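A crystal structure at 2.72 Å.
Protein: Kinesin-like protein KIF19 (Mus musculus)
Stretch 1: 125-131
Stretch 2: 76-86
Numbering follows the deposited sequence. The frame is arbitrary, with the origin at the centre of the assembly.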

ATOM      1  N   VAL A 125       6.623  11.162  -0.928  1.00 39.91           N
ATOM      2  CA  VAL A 125       7.490  12.312  -0.705  1.00 41.92           C
ATOM      3  C   VAL A 125       7.262  12.906   0.683  1.00 43.32           C
ATOM      4  O   VAL A 125       8.208  13.361   1.331  1.00 52.29           O
ATOM      5  CB  VAL A 125       7.324  13.366  -1.829  1.00 47.38           C
ATOM      6  CG1 VAL A 125       7.519  12.754  -3.207  1.00 53.10           C
ATOM      7  CG2 VAL A 125       5.980  14.020  -1.773  1.00 49.48           C
ATOM      8  N   ARG A 126       6.028  12.901   1.177  1.00 42.59           N
ATOM      9  CA  ARG A 126       5.801  13.430   2.522  1.00 44.74           C
ATOM     10  C   ARG A 126       6.558  12.610   3.548  1.00 47.86           C
ATOM     11  O   ARG A 126       7.152  13.155   4.485  1.00 53.44           O
ATOM     12  CB  ARG A 126       4.301  13.467   2.852  1.00 47.97           C
ATOM     13  CG  ARG A 126       3.562  14.533   2.078  1.00 44.88           C
ATOM     14  CD  ARG A 126       2.056  14.425   2.135  1.00 47.50           C
ATOM     15  NE  ARG A 126       1.510  15.779   2.048  1.00 53.59           N
ATOM     16  CZ  ARG A 126       1.294  16.462   0.924  1.00 55.11           C
ATOM     17  NH1 ARG A 126       1.541  15.927  -0.262  1.00 58.69           N
ATOM     18  NH2 ARG A 126       0.831  17.696   0.981  1.00 53.22           N
ATOM     19  N   THR A 127       6.595  11.298   3.353  1.00 48.94           N
ATOM     20  CA  THR A 127       7.316  10.434   4.271  1.00 49.98           C
ATOM     21  C   THR A 127       8.823  10.551   4.092  1.00 48.14           C
ATOM     22  O   THR A 127       9.556  10.612   5.086  1.00 50.01           O
ATOM     23  CB  THR A 127       6.859   8.991   4.087  1.00 44.99           C
ATOM     24  OG1 THR A 127       5.430   8.962   4.035  1.00 45.87           O
ATOM     25  CG2 THR A 127       7.325   8.131   5.245  1.00 38.95           C
ATOM     26  N   LEU A 128       9.308  10.568   2.845  1.00 48.05           N
ATOM     27  CA  LEU A 128      10.737  10.797   2.634  1.00 46.97           C
ATOM     28  C   LEU A 128      11.178  12.103   3.266  1.00 53.71           C
ATOM     29  O   LEU A 128      12.319  12.224   3.731  1.00 56.17           O
ATOM     30  CB  LEU A 128      11.088  10.783   1.145  1.00 43.11           C
ATOM     31  CG  LEU A 128      11.247   9.441   0.415  1.00 51.80           C
ATOM     32  CD1 LEU A 128      10.000   8.628   0.211  1.00 48.63           C
ATOM     33  CD2 LEU A 128      11.918   9.652  -0.920  1.00 55.29           C
ATOM     34  N   ASN A 129      10.274  13.068   3.345  1.00 56.45           N
ATOM     35  CA  ASN A 129      10.632  14.409   3.771  1.00 54.69           C
ATOM     36  C   ASN A 129      10.796  14.488   5.284  1.00 52.85           C
ATOM     37  O   ASN A 129      11.814  14.970   5.785  1.00 57.52           O
ATOM     38  CB  ASN A 129       9.562  15.366   3.275  1.00 56.05           C
ATOM     39  CG  ASN A 129      10.113  16.696   2.917  1.00 66.57           C
ATOM     40  OD1 ASN A 129      10.558  17.467   3.780  1.00 74.10           O
ATOM     41  ND2 ASN A 129      10.162  16.959   1.624  1.00 59.98           N
ATOM     42  N   ASP A 130       9.806  14.016   6.026  1.00 50.01           N
ATOM     43  CA  ASP A 130       9.969  13.947   7.466  1.00 56.30           C
ATOM     44  C   ASP A 130      11.059  12.968   7.869  1.00 55.17           C
ATOM     45  O   ASP A 130      11.528  12.992   9.015  1.00 51.13           O
ATOM     46  CB  ASP A 130       8.656  13.543   8.121  1.00 53.90           C
ATOM     47  CG  ASP A 130       7.731  14.697   8.309  1.00 56.17           C
ATOM     48  OD1 ASP A 130       8.186  15.848   8.100  1.00 61.22           O
ATOM     49  OD2 ASP A 130       6.571  14.446   8.697  1.00 54.97           O
ATOM     50  N   LEU A 131      11.458  12.099   6.957  1.00 50.42           N
ATOM     51  CA  LEU A 131      12.515  11.162   7.273  1.00 54.27           C
ATOM     52  C   LEU A 131      13.852  11.886   7.357  1.00 55.69           C
ATOM     53  O   LEU A 131      14.613  11.701   8.313  1.00 52.52           O
ATOM     54  CB  LEU A 131      12.517  10.064   6.220  1.00 51.31           C
ATOM     55  CG  LEU A 131      13.178   8.769   6.624  1.00 51.62           C
ATOM     56  CD1 LEU A 131      12.396   7.617   6.020  1.00 47.64           C
ATOM     57  CD2 LEU A 131      14.603   8.788   6.111  1.00 55.81           C
TER
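Stretch 2 (76-86) TQEMVYQATTK

Residues 125-131 are helical throughout and form part of a longer helix that extends beyond the stretch in both directions. A second helix begins at Gln77, with Thr76 before it at the N-cap position. The Thr76 side chain accepts a capping bond from the backbone of Met79, with Met79 N 3.1 Å from Thr76 OG1, and so satisfies an amide that lies in the first turn. Toward the C-terminal side of this stretch, the amides of Thr84, Thr85 and Lys86 all converge on the carbonyl of Tyr81, at N to O distances of 3.1 to 3.3 Å, and the Thr84 hydroxyl donates to the carbonyl of Val80, with Thr84 OG1 2.5 Å from Val80 O.

The two helix axes cross at -60° and come no closer than 10.6 Å, a wide spacing that leaves room for side chains between them. Their N-to-C directions are 60° apart, so the helices run obliquely, nearer to parallel than to antiparallel. In the register of the two backbones, Arg126 CA lies 7.0 Å from Tyr81 CA and Thr127 CA lies 6.5 Å from Lys86 CA. The contact is compact, burying 389 Å² in total.

Tyr81 is at the centre of the arrangement. Its CA-to-CB bond points toward the other helix, chi1 is in the t rotamer, and its ring lies against Arg126, whose CB sits over one face in a CH-pi contact, 3.8 Å from the ring centroid and 15° off the normal. Thr127 and Asp130 approach the ring edge instead: Thr127 OG1 is 3.5 Å from Tyr81 CE1, and Tyr81 OH donates a very short hydrogen bond to Asp130 OD2 at 2.4 Å. The same carboxylate oxygen receives Lys86, whose NZ lies 3.1 Å from Asp130 OD2 in a salt bridge. Asp130 OD2 thus joins Tyr81 and Lys86 to the first helix.

Arg126 covers the opening turn of the second helix. Beyond the tyrosine, its guanidinium places one face over Gln77, with NH1 3.8 Å from Gln77 CB, while Glu78 lies at its edge. There Arg126 NE is 2.9 Å from Glu78 CG but 3.7 Å from Glu78 OE1, so the salt bridge between the two is a long one. The other carboxylate oxygen of Glu78 is engaged within its own helix, where Gln82 NE2 donates to Glu78 OE2 at 2.7 Å. Gln77 starts toward the first helix, but its end leads away and bonds elsewhere in the structure. Near Lys86, a weak hydrogen bond joins Thr85 OG1 to Thr127 OG1 at 3.4 Å.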

ATOM      1  N   THR A  76      -7.130  16.494   3.258  1.00 53.26           N
ATOM      2  CA  THR A  76      -6.106  16.851   2.293  1.00 58.67           C
ATOM      3  C   THR A  76      -5.062  15.740   2.211  1.00 55.03           C
ATOM      4  O   THR A  76      -5.063  14.787   2.993  1.00 55.53           O
ATOM      5  CB  THR A  76      -5.447  18.175   2.674  1.00 60.82           C
ATOM      6  OG1 THR A  76      -4.470  17.940   3.690  1.00 58.79           O
ATOM      7  CG2 THR A  76      -6.498  19.132   3.220  1.00 56.41           C
ATOM      8  N   GLN A  77      -4.159  15.866   1.242  1.00 51.94           N
ATOM      9  CA  GLN A  77      -3.049  14.927   1.182  1.00 45.56           C
ATOM     10  C   GLN A  77      -2.261  14.926   2.493  1.00 48.62           C
ATOM     11  O   GLN A  77      -2.031  13.864   3.081  1.00 53.80           O
ATOM     12  CB  GLN A  77      -2.160  15.238  -0.025  1.00 43.99           C
ATOM     13  CG  GLN A  77      -2.831  14.926  -1.372  1.00 43.68           C
ATOM     14  CD  GLN A  77      -2.836  13.443  -1.752  1.00 45.08           C
ATOM     15  OE1 GLN A  77      -3.482  12.617  -1.102  1.00 45.99           O
ATOM     16  NE2 GLN A  77      -2.141  13.106  -2.836  1.00 42.65           N
ATOM     17  N   GLU A  78      -1.891  16.104   3.007  1.00 49.45           N
ATOM     18  CA  GLU A  78      -1.090  16.118   4.236  1.00 49.53           C
ATOM     19  C   GLU A  78      -1.847  15.568   5.433  1.00 51.88           C
ATOM     20  O   GLU A  78      -1.225  15.028   6.349  1.00 55.76           O
ATOM     21  CB  GLU A  78      -0.585  17.519   4.575  1.00 52.82           C
ATOM     22  CG  GLU A  78       0.872  17.780   4.103  1.00 59.50           C
ATOM     23  CD  GLU A  78       1.954  17.486   5.149  1.00 59.59           C
ATOM     24  OE1 GLU A  78       3.155  17.565   4.798  1.00 60.54           O
ATOM     25  OE2 GLU A  78       1.608  17.220   6.322  1.00 62.86           O
ATOM     26  N   MET A  79      -3.169  15.698   5.470  1.00 52.63           N
ATOM     27  CA  MET A  79      -3.895  15.166   6.615  1.00 51.11           C
ATOM     28  C   MET A  79      -3.916  13.647   6.579  1.00 54.61           C
ATOM     29  O   MET A  79      -3.799  12.986   7.621  1.00 53.09           O
ATOM     30  CB  MET A  79      -5.316  15.713   6.643  1.00 60.08           C
ATOM     31  CG  MET A  79      -5.418  17.218   6.699  1.00 58.25           C
ATOM     32  SD  MET A  79      -7.145  17.730   6.678  1.00 65.99           S
ATOM     33  CE  MET A  79      -6.927  19.517   6.685  1.00 75.41           C
ATOM     34  N   VAL A  80      -4.074  13.079   5.380  1.00 54.79           N
ATOM     35  CA  VAL A  80      -3.950  11.635   5.221  1.00 51.89           C
ATOM     36  C   VAL A  80      -2.572  11.176   5.671  1.00 49.62           C
ATOM     37  O   VAL A  80      -2.439  10.181   6.394  1.00 50.16           O
ATOM     38  CB  VAL A  80      -4.242  11.228   3.765  1.00 48.20           C
ATOM     39  CG1 VAL A  80      -3.621   9.875   3.463  1.00 46.29           C
ATOM     40  CG2 VAL A  80      -5.735  11.159   3.543  1.00 48.71           C
ATOM     41  N   TYR A  81      -1.532  11.904   5.268  1.00 44.84           N
ATOM     42  CA  TYR A  81      -0.185  11.552   5.685  1.00 46.79           C
ATOM     43  C   TYR A  81      -0.036  11.608   7.201  1.00 51.39           C
ATOM     44  O   TYR A  81       0.474  10.662   7.822  1.00 48.57           O
ATOM     45  CB  TYR A  81       0.816  12.478   5.020  1.00 47.57           C
ATOM     46  CG  TYR A  81       2.146  12.461   5.716  1.00 49.63           C
ATOM     47  CD1 TYR A  81       2.986  11.357   5.613  1.00 48.93           C
ATOM     48  CD2 TYR A  81       2.562  13.542   6.487  1.00 49.58           C
ATOM     49  CE1 TYR A  81       4.212  11.332   6.251  1.00 50.82           C
ATOM     50  CE2 TYR A  81       3.780  13.526   7.123  1.00 49.95           C
ATOM     51  CZ  TYR A  81       4.602  12.420   7.002  1.00 52.45           C
ATOM     52  OH  TYR A  81       5.819  12.403   7.635  1.00 54.52           O
ATOM     53  N   GLN A  82      -0.465  12.718   7.815  1.00 53.77           N
ATOM     54  CA  GLN A  82      -0.314  12.867   9.259  1.00 53.86           C
ATOM     55  C   GLN A  82      -1.008  11.728   9.997  1.00 51.66           C
ATOM     56  O   GLN A  82      -0.483  11.203  10.983  1.00 54.90           O
ATOM     57  CB  GLN A  82      -0.879  14.211   9.723  1.00 53.16           C
ATOM     58  CG  GLN A  82      -0.303  15.491   9.100  1.00 58.09           C
ATOM     59  CD  GLN A  82       1.029  15.925   9.681  1.00 66.13           C
ATOM     60  OE1 GLN A  82       1.428  15.476  10.752  1.00 63.18           O
ATOM     61  NE2 GLN A  82       1.705  16.840   8.990  1.00 62.04           N
ATOM     62  N   ALA A  83      -2.172  11.315   9.519  1.00 46.92           N
ATOM     63  CA  ALA A  83      -2.948  10.318  10.232  1.00 47.68           C
ATOM     64  C   ALA A  83      -2.509   8.894   9.946  1.00 51.42           C
ATOM     65  O   ALA A  83      -2.970   7.975  10.633  1.00 58.62           O
ATOM     66  CB  ALA A  83      -4.428  10.458   9.881  1.00 50.15           C
ATOM     67  N   THR A  84      -1.661   8.666   8.953  1.00 48.65           N
ATOM     68  CA  THR A  84      -1.387   7.284   8.577  1.00 54.81           C
ATOM     69  C   THR A  84       0.062   6.875   8.785  1.00 57.38           C
ATOM     70  O   THR A  84       0.316   5.864   9.462  1.00 53.87           O
ATOM     71  CB  THR A  84      -1.797   7.014   7.114  1.00 46.84           C
ATOM     72  OG1 THR A  84      -1.185   7.976   6.255  1.00 46.09           O
ATOM     73  CG2 THR A  84      -3.287   7.088   6.973  1.00 45.31           C
ATOM     74  N   THR A  85       1.026   7.620   8.219  1.00 48.26           N
ATOM     75  CA  THR A  85       2.397   7.144   8.170  1.00 47.42           C
ATOM     76  C   THR A  85       3.419   8.033   8.868  1.00 48.79           C
ATOM     77  O   THR A  85       4.546   7.583   9.074  1.00 47.33           O
ATOM     78  CB  THR A  85       2.833   6.931   6.710  1.00 47.09           C
ATOM     79  OG1 THR A  85       2.821   8.174   6.014  1.00 52.82           O
ATOM     80  CG2 THR A  85       1.882   6.024   6.015  1.00 48.20           C
ATOM     81  N   LYS A  86       3.081   9.271   9.232  1.00 50.61           N
ATOM     82  CA  LYS A  86       4.068  10.143   9.863  1.00 49.97           C
ATOM     83  C   LYS A  86       4.707   9.469  11.076  1.00 49.71           C
ATOM     84  O   LYS A  86       5.936   9.473  11.236  1.00 49.83           O
ATOM     85  CB  LYS A  86       3.416  11.468  10.267  1.00 52.09           C
ATOM     86  CG  LYS A  86       4.382  12.492  10.830  1.00 53.79           C
ATOM     87  CD  LYS A  86       3.624  13.562  11.574  1.00 59.80           C
ATOM     88  CE  LYS A  86       4.532  14.550  12.293  1.00 63.51           C
ATOM     89  NZ  LYS A  86       5.285  15.426  11.355  1.00 65.27           N
TER